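Local coordinates for hypothetical protein Atu2327 (Agrobacterium tumefaciens, PDB 2O8I), which probably catalyses the decarboxylation of 2-oxo-4-hydroxy-4-carboxy-5-ureidoimidazoline to (S)-allantoin during the breakdown of urate, at residues F15-F20 with L60-D65; I116-G121 with E151-L156. All coordinates share one frame; numbering follows the deposited sequence.

Contact 1: residues F15-F20 with L60-D65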
loop_
_atom_site.group_PDB
_atom_site.type_symbol
_atom_site.label_atom_id
_atom_site.label_comp_id
_atom_site.label_asym_id
_atom_site.label_seq_id
_atom_site.Cartn_x
_atom_site.Cartn_y
_atom_site.Cartn_z
ATOM N N PHE A 15 -5.613 -1.010 9.566
ATOM C CA PHE A 15 -4.300 -1.029 10.155
ATOM C C PHE A 15 -3.583 -2.012 9.258
ATOM O O PHE A 15 -3.893 -3.198 9.213
ATOM C CB PHE A 15 -4.354 -1.502 11.631
ATOM C CG PHE A 15 -4.961 -0.488 12.558
ATOM C CD1 PHE A 15 -6.328 -0.291 12.602
ATOM C CD2 PHE A 15 -4.180 0.306 13.336
ATOM C CE1 PHE A 15 -6.923 0.684 13.453
ATOM C CE2 PHE A 15 -4.738 1.279 14.176
ATOM C CZ PHE A 15 -6.125 1.454 14.230
ATOM N N GLU A 16 -2.635 -1.484 8.512
ATOM C CA GLU A 16 -1.995 -2.197 7.460
ATOM C C GLU A 16 -1.440 -3.545 7.917
ATOM O O GLU A 16 -0.834 -3.620 8.964
ATOM C CB GLU A 16 -0.899 -1.307 6.888
ATOM C CG GLU A 16 -0.464 -1.785 5.554
ATOM C CD GLU A 16 -1.195 -1.093 4.445
ATOM O OE1 GLU A 16 -1.847 -0.081 4.693
ATOM O OE2 GLU A 16 -1.087 -1.530 3.317
ATOM N N HIS A 17 -1.670 -4.602 7.130
ATOM C CA HIS A 17 -1.206 -5.946 7.450
ATOM C C HIS A 17 -1.538 -6.365 8.885
ATOM O O HIS A 17 -0.904 -7.295 9.427
ATOM C CB HIS A 17 0.298 -6.119 7.158
ATOM C CG HIS A 17 0.670 -5.833 5.729
ATOM N ND1 HIS A 17 1.318 -4.681 5.355
ATOM C CD2 HIS A 17 0.438 -6.518 4.581
ATOM C CE1 HIS A 17 1.476 -4.665 4.040
ATOM N NE2 HIS A 17 0.948 -5.766 3.544
ATOM N N SER A 18 -2.553 -5.741 9.501
ATOM C CA SER A 18 -2.906 -6.099 10.882
ATOM C C SER A 18 -4.373 -6.634 11.091
ATOM O O SER A 18 -5.169 -6.078 11.887
ATOM C CB SER A 18 -2.526 -4.934 11.783
ATOM O OG SER A 18 -1.191 -4.572 11.484
ATOM N N PRO A 19 -4.728 -7.732 10.357
ATOM C CA PRO A 19 -6.081 -8.260 10.456
ATOM C C PRO A 19 -6.467 -8.607 11.890
ATOM O O PRO A 19 -7.637 -8.500 12.217
ATOM C CB PRO A 19 -6.061 -9.506 9.536
ATOM C CG PRO A 19 -4.616 -9.855 9.360
ATOM C CD PRO A 19 -3.901 -8.545 9.437
ATOM N N PHE A 20 -5.516 -8.946 12.763
ATOM C CA PHE A 20 -5.874 -9.273 14.167
ATOM C C PHE A 20 -6.644 -8.137 14.842
ATOM O O PHE A 20 -7.510 -8.401 15.696
ATOM C CB PHE A 20 -4.657 -9.690 15.001
ATOM C CG PHE A 20 -3.827 -8.528 15.492
ATOM C CD1 PHE A 20 -2.829 -7.960 14.679
ATOM C CD2 PHE A 20 -4.045 -7.988 16.743
ATOM C CE1 PHE A 20 -2.059 -6.846 15.138
ATOM C CE2 PHE A 20 -3.304 -6.886 17.194
ATOM C CZ PHE A 20 -2.320 -6.312 16.397
ATOM N N LEU A 60 3.342 -0.744 13.674
ATOM C CA LEU A 60 4.170 0.359 13.169
ATOM C C LEU A 60 5.093 -0.143 12.092
ATOM O O LEU A 60 5.252 0.484 11.053
ATOM C CB LEU A 60 5.002 0.943 14.296
ATOM C CG LEU A 60 4.500 2.160 15.084
ATOM C CD1 LEU A 60 3.023 2.292 15.163
ATOM C CD2 LEU A 60 5.101 2.153 16.463
ATOM N N ARG A 61 5.700 -1.293 12.355
ATOM C CA ARG A 61 6.666 -1.846 11.450
ATOM C C ARG A 61 6.047 -2.333 10.155
ATOM O O ARG A 61 6.725 -2.393 9.159
ATOM C CB ARG A 61 7.431 -2.975 12.140
ATOM C CG ARG A 61 8.358 -2.469 13.223
ATOM C CD ARG A 61 9.200 -3.572 13.781
ATOM N NE ARG A 61 10.366 -3.021 14.471
ATOM C CZ ARG A 61 11.029 -3.637 15.456
ATOM N NH1 ARG A 61 10.625 -4.822 15.871
ATOM N NH2 ARG A 61 12.081 -3.052 16.034
ATOM N N ALA A 62 4.768 -2.685 10.166
ATOM C CA ALA A 62 4.105 -3.199 8.953
ATOM C C ALA A 62 3.609 -2.046 8.074
ATOM O O ALA A 62 3.352 -2.227 6.885
ATOM C CB ALA A 62 2.934 -4.128 9.323
ATOM N N HIS A 63 3.465 -0.865 8.668
ATOM C CA HIS A 63 2.947 0.273 7.956
ATOM C C HIS A 63 3.827 0.704 6.755
ATOM O O HIS A 63 5.055 0.702 6.833
ATOM C CB HIS A 63 2.761 1.414 8.926
ATOM C CG HIS A 63 1.845 2.467 8.425
ATOM N ND1 HIS A 63 0.508 2.493 8.740
ATOM C CD2 HIS A 63 2.060 3.518 7.599
ATOM C CE1 HIS A 63 -0.063 3.532 8.155
ATOM N NE2 HIS A 63 0.857 4.176 7.463
ATOM N N PRO A 64 3.200 1.015 5.608
ATOM C CA PRO A 64 4.025 1.408 4.462
ATOM C C PRO A 64 4.719 2.752 4.657
ATOM O O PRO A 64 4.192 3.651 5.359
ATOM C CB PRO A 64 3.017 1.523 3.311
ATOM C CG PRO A 64 1.696 1.672 3.955
ATOM C CD PRO A 64 1.762 0.948 5.268
ATOM N N ASP A 65 5.890 2.876 4.037
ATOM C CA ASP A 65 6.599 4.142 4.025
ATOM C C ASP A 65 5.974 5.124 3.022
ATOM O O ASP A 65 5.193 4.755 2.130
ATOM C CB ASP A 65 8.099 3.941 3.778
ATOM C CG ASP A 65 8.387 3.233 2.478
ATOM O OD1 ASP A 65 7.566 3.199 1.554
ATOM O OD2 ASP A 65 9.480 2.704 2.354
HETATM O O HOH W 1 -1.592 0.981 9.561
#
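Glu16 lays the aliphatic part of its side chain across the ring of Pro64. The two side chains cross at about a right angle, and Glu16 CG lies 3.5 Å from Pro64 CD. CG is anti to the backbone N (chi1 -163°), and the chain then bends at chi2 (94°), which also brings the carboxylate carbon against Pro64. One residue on, His17 CB rests on the methyl of Ala62, 3.9 Å from Ala62 CB. That methyl also packs against the carbonyl oxygen of Glu16. The polar link runs through one water. It accepts from Glu16 N at 2.9 Å and lies 2.7 Å from His63 ND1, in the plane of the imidazole at its edge. Pro64 CD sits over one face of the same ring, toward the rim.

A type II turn from Phe15 to Ser18 presents Glu16 and His17. Ser18 OG closes back on Glu16 O at 2.7 Å, from above the carbonyl plane. On the other side, His63 leaves the helix that ends at Ala62. Asp65 then caps helix 66-74 through Gly68 N, so residues 63-65 link helix 53-62 to the next.

The carboxylate has its main partner elsewhere, a salt bridge from Glu16 OE1 to Arg157, and His63 NE2 is hydrogen-bonded to Lys69. The contact therefore joins turn and helix end by carbon packing and a shared water, while the polar ends of Glu16 and His63 tie each side to other helices.

Contact 2: residues I116-G121 with E151-L156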
loop_
_atom_site.group_PDB
_atom_site.type_symbol
_atom_site.label_atom_id
_atom_site.label_comp_id
_atom_site.label_asym_id
_atom_site.label_seq_id
_atom_site.Cartn_x
_atom_site.Cartn_y
_atom_site.Cartn_z
ATOM N N ILE A 116 6.018 7.441 9.830
ATOM C CA ILE A 116 4.599 7.322 9.607
ATOM C C ILE A 116 3.968 8.701 9.841
ATOM O O ILE A 116 4.192 9.369 10.892
ATOM C CB ILE A 116 4.009 6.321 10.568
ATOM C CG1 ILE A 116 4.550 4.925 10.284
ATOM C CG2 ILE A 116 2.461 6.349 10.517
ATOM C CD1 ILE A 116 4.270 3.925 11.454
ATOM N N ILE A 117 3.201 9.144 8.848
ATOM C CA ILE A 117 2.604 10.453 8.941
ATOM C C ILE A 117 1.325 10.523 8.114
ATOM O O ILE A 117 1.314 10.097 6.967
ATOM C CB ILE A 117 3.634 11.569 8.556
ATOM C CG1 ILE A 117 3.062 12.944 8.920
ATOM C CG2 ILE A 117 4.143 11.432 7.096
ATOM C CD1 ILE A 117 3.974 14.070 8.536
ATOM N N ALA A 118 0.237 10.999 8.723
ATOM C CA ALA A 118 -0.987 11.300 7.979
ATOM C C ALA A 118 -0.689 12.504 7.084
ATOM O O ALA A 118 -0.116 13.501 7.528
ATOM C CB ALA A 118 -2.109 11.619 8.907
ATOM N N VAL A 119 -1.112 12.407 5.839
ATOM C CA VAL A 119 -0.604 13.253 4.793
ATOM C C VAL A 119 -1.722 14.078 4.111
ATOM O O VAL A 119 -1.422 15.004 3.338
ATOM C CB VAL A 119 0.166 12.313 3.823
ATOM C CG1 VAL A 119 -0.210 12.513 2.370
ATOM C CG2 VAL A 119 1.654 12.314 4.124
ATOM N N LYS A 120 -2.993 13.771 4.403
ATOM C CA LYS A 120 -4.113 14.546 3.857
ATOM C C LYS A 120 -3.893 16.036 4.119
ATOM O O LYS A 120 -3.646 16.444 5.250
ATOM C CB LYS A 120 -5.490 14.077 4.388
ATOM C CG LYS A 120 -6.653 14.980 3.947
ATOM C CD LYS A 120 -8.064 14.313 3.780
ATOM C CE LYS A 120 -8.116 13.084 2.814
ATOM N NZ LYS A 120 -7.499 13.326 1.460
ATOM N N GLY A 121 -3.967 16.839 3.057
ATOM C CA GLY A 121 -3.800 18.286 3.171
ATOM C C GLY A 121 -2.365 18.795 3.362
ATOM O O GLY A 121 -2.161 19.965 3.599
ATOM N N GLU A 151 -3.355 5.975 13.883
ATOM C CA GLU A 151 -4.750 6.046 14.192
ATOM C C GLU A 151 -5.681 7.012 13.443
ATOM O O GLU A 151 -6.705 6.578 12.907
ATOM C CB GLU A 151 -4.959 6.349 15.695
ATOM C CG GLU A 151 -4.632 5.221 16.657
ATOM C CD GLU A 151 -5.021 5.524 18.135
ATOM O OE1 GLU A 151 -5.535 6.642 18.457
ATOM O OE2 GLU A 151 -4.798 4.628 18.993
ATOM N N LYS A 152 -5.384 8.301 13.341
ATOM C CA LYS A 152 -5.097 9.039 12.177
ATOM C C LYS A 152 -5.292 8.547 10.786
ATOM O O LYS A 152 -6.275 8.919 10.146
ATOM C CB LYS A 152 -4.164 10.205 12.354
ATOM C CG LYS A 152 -4.946 11.493 12.400
ATOM C CD LYS A 152 -4.239 12.633 11.595
ATOM C CE LYS A 152 -4.972 14.036 11.702
ATOM N NZ LYS A 152 -4.227 15.145 10.986
ATOM N N ILE A 153 -4.361 7.746 10.304
ATOM C CA ILE A 153 -4.488 7.176 9.013
ATOM C C ILE A 153 -5.725 6.233 8.966
ATOM O O ILE A 153 -6.496 6.240 7.984
ATOM C CB ILE A 153 -3.183 6.523 8.668
ATOM C CG1 ILE A 153 -2.153 7.656 8.452
ATOM C CG2 ILE A 153 -3.366 5.639 7.453
ATOM C CD1 ILE A 153 -0.669 7.290 8.661
ATOM N N ALA A 154 -5.940 5.489 10.052
ATOM C CA ALA A 154 -7.090 4.591 10.144
ATOM C C ALA A 154 -8.357 5.396 9.912
ATOM O O ALA A 154 -9.241 4.990 9.113
ATOM C CB ALA A 154 -7.140 3.829 11.526
ATOM N N TRP A 155 -8.420 6.554 10.560
ATOM C CA TRP A 155 -9.574 7.405 10.420
ATOM C C TRP A 155 -9.751 7.840 8.980
ATOM O O TRP A 155 -10.859 7.755 8.411
ATOM C CB TRP A 155 -9.499 8.637 11.355
ATOM C CG TRP A 155 -10.455 9.703 10.937
ATOM C CD1 TRP A 155 -10.164 10.844 10.253
ATOM C CD2 TRP A 155 -11.856 9.684 11.105
ATOM N NE1 TRP A 155 -11.307 11.565 10.008
ATOM C CE2 TRP A 155 -12.366 10.871 10.520
ATOM C CE3 TRP A 155 -12.738 8.797 11.725
ATOM C CZ2 TRP A 155 -13.722 11.192 10.527
ATOM C CZ3 TRP A 155 -14.088 9.104 11.725
ATOM C CH2 TRP A 155 -14.571 10.299 11.125
ATOM N N LEU A 156 -8.666 8.322 8.390
ATOM C CA LEU A 156 -8.713 8.806 7.019
ATOM C C LEU A 156 -9.132 7.695 6.054
ATOM O O LEU A 156 -9.924 7.928 5.124
ATOM C CB LEU A 156 -7.355 9.408 6.593
ATOM C CG LEU A 156 -6.914 10.687 7.324
ATOM C CD1 LEU A 156 -5.441 10.954 7.012
ATOM C CD2 LEU A 156 -7.800 11.893 6.924
#
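Ile153 holds CG1 anti to its carbonyl carbon (chi1 -70°), and the chain runs on extended to CD1 (chi2 156°), so its tip reaches the backbone of 116-121. Leu156, three residues along the same helix, has a similar first torsion (-66°) and turns both methyls to the same loop. Ile153 CD1 meets Ile116 CG2 at 3.8 Å, the two side chains crossing at about a right angle. It lies equally near Ala118 N, which donates to Gln149 of the same helix.

The methyl of Ala118 is the middle of the contact. It touches Lys152 CD at 3.6 Å, Ile153 CG1 at 4.0 Å and Leu156 CD1 at 3.9 Å. These three residues lie on neighbouring turns of helix 139-161. The fold is all-helical, and here a loop between helices 94-111 and 124-135 lies against the long C-terminal helix. Ala118 and Lys120 turn their side chains toward that helix. Ile117 and Val119 turn theirs away and pack on helix 124-135, so the loop is sandwiched between two helices.

Toward the end of the loop, the side chains of Lys120 and Leu156 cross obliquely, with Lys120 CD 4.0 Å from Leu156 CD2. The lysine chain bends at its last two torsions. The second subunit also reaches this site: its Glu75 packs on Ile153, and its Gly74 on Lys120.

Overall arrangement
Contact 1 is a surface contact, while contact 2 is partly buried, and their centres are about 13 Å apart. They meet directly. His63 NE2 lies 3.7 Å from Ile153 CD1, and Leu60 O lies 3.6 Å from Ile116 CD1. Helix 139-161 serves both: it supplies one segment of contact 2, and near contact 1 it gives Ala154, which packs on Phe15. Their chemistry follows their place. Residues 15-20 and 60-65 share a water and pack carbon against carbon, with the polar ends of Glu16 and His63 bound outside the pair, whereas 116-121 and 151-156 meet through aliphatic side chains. The second subunit packs on both.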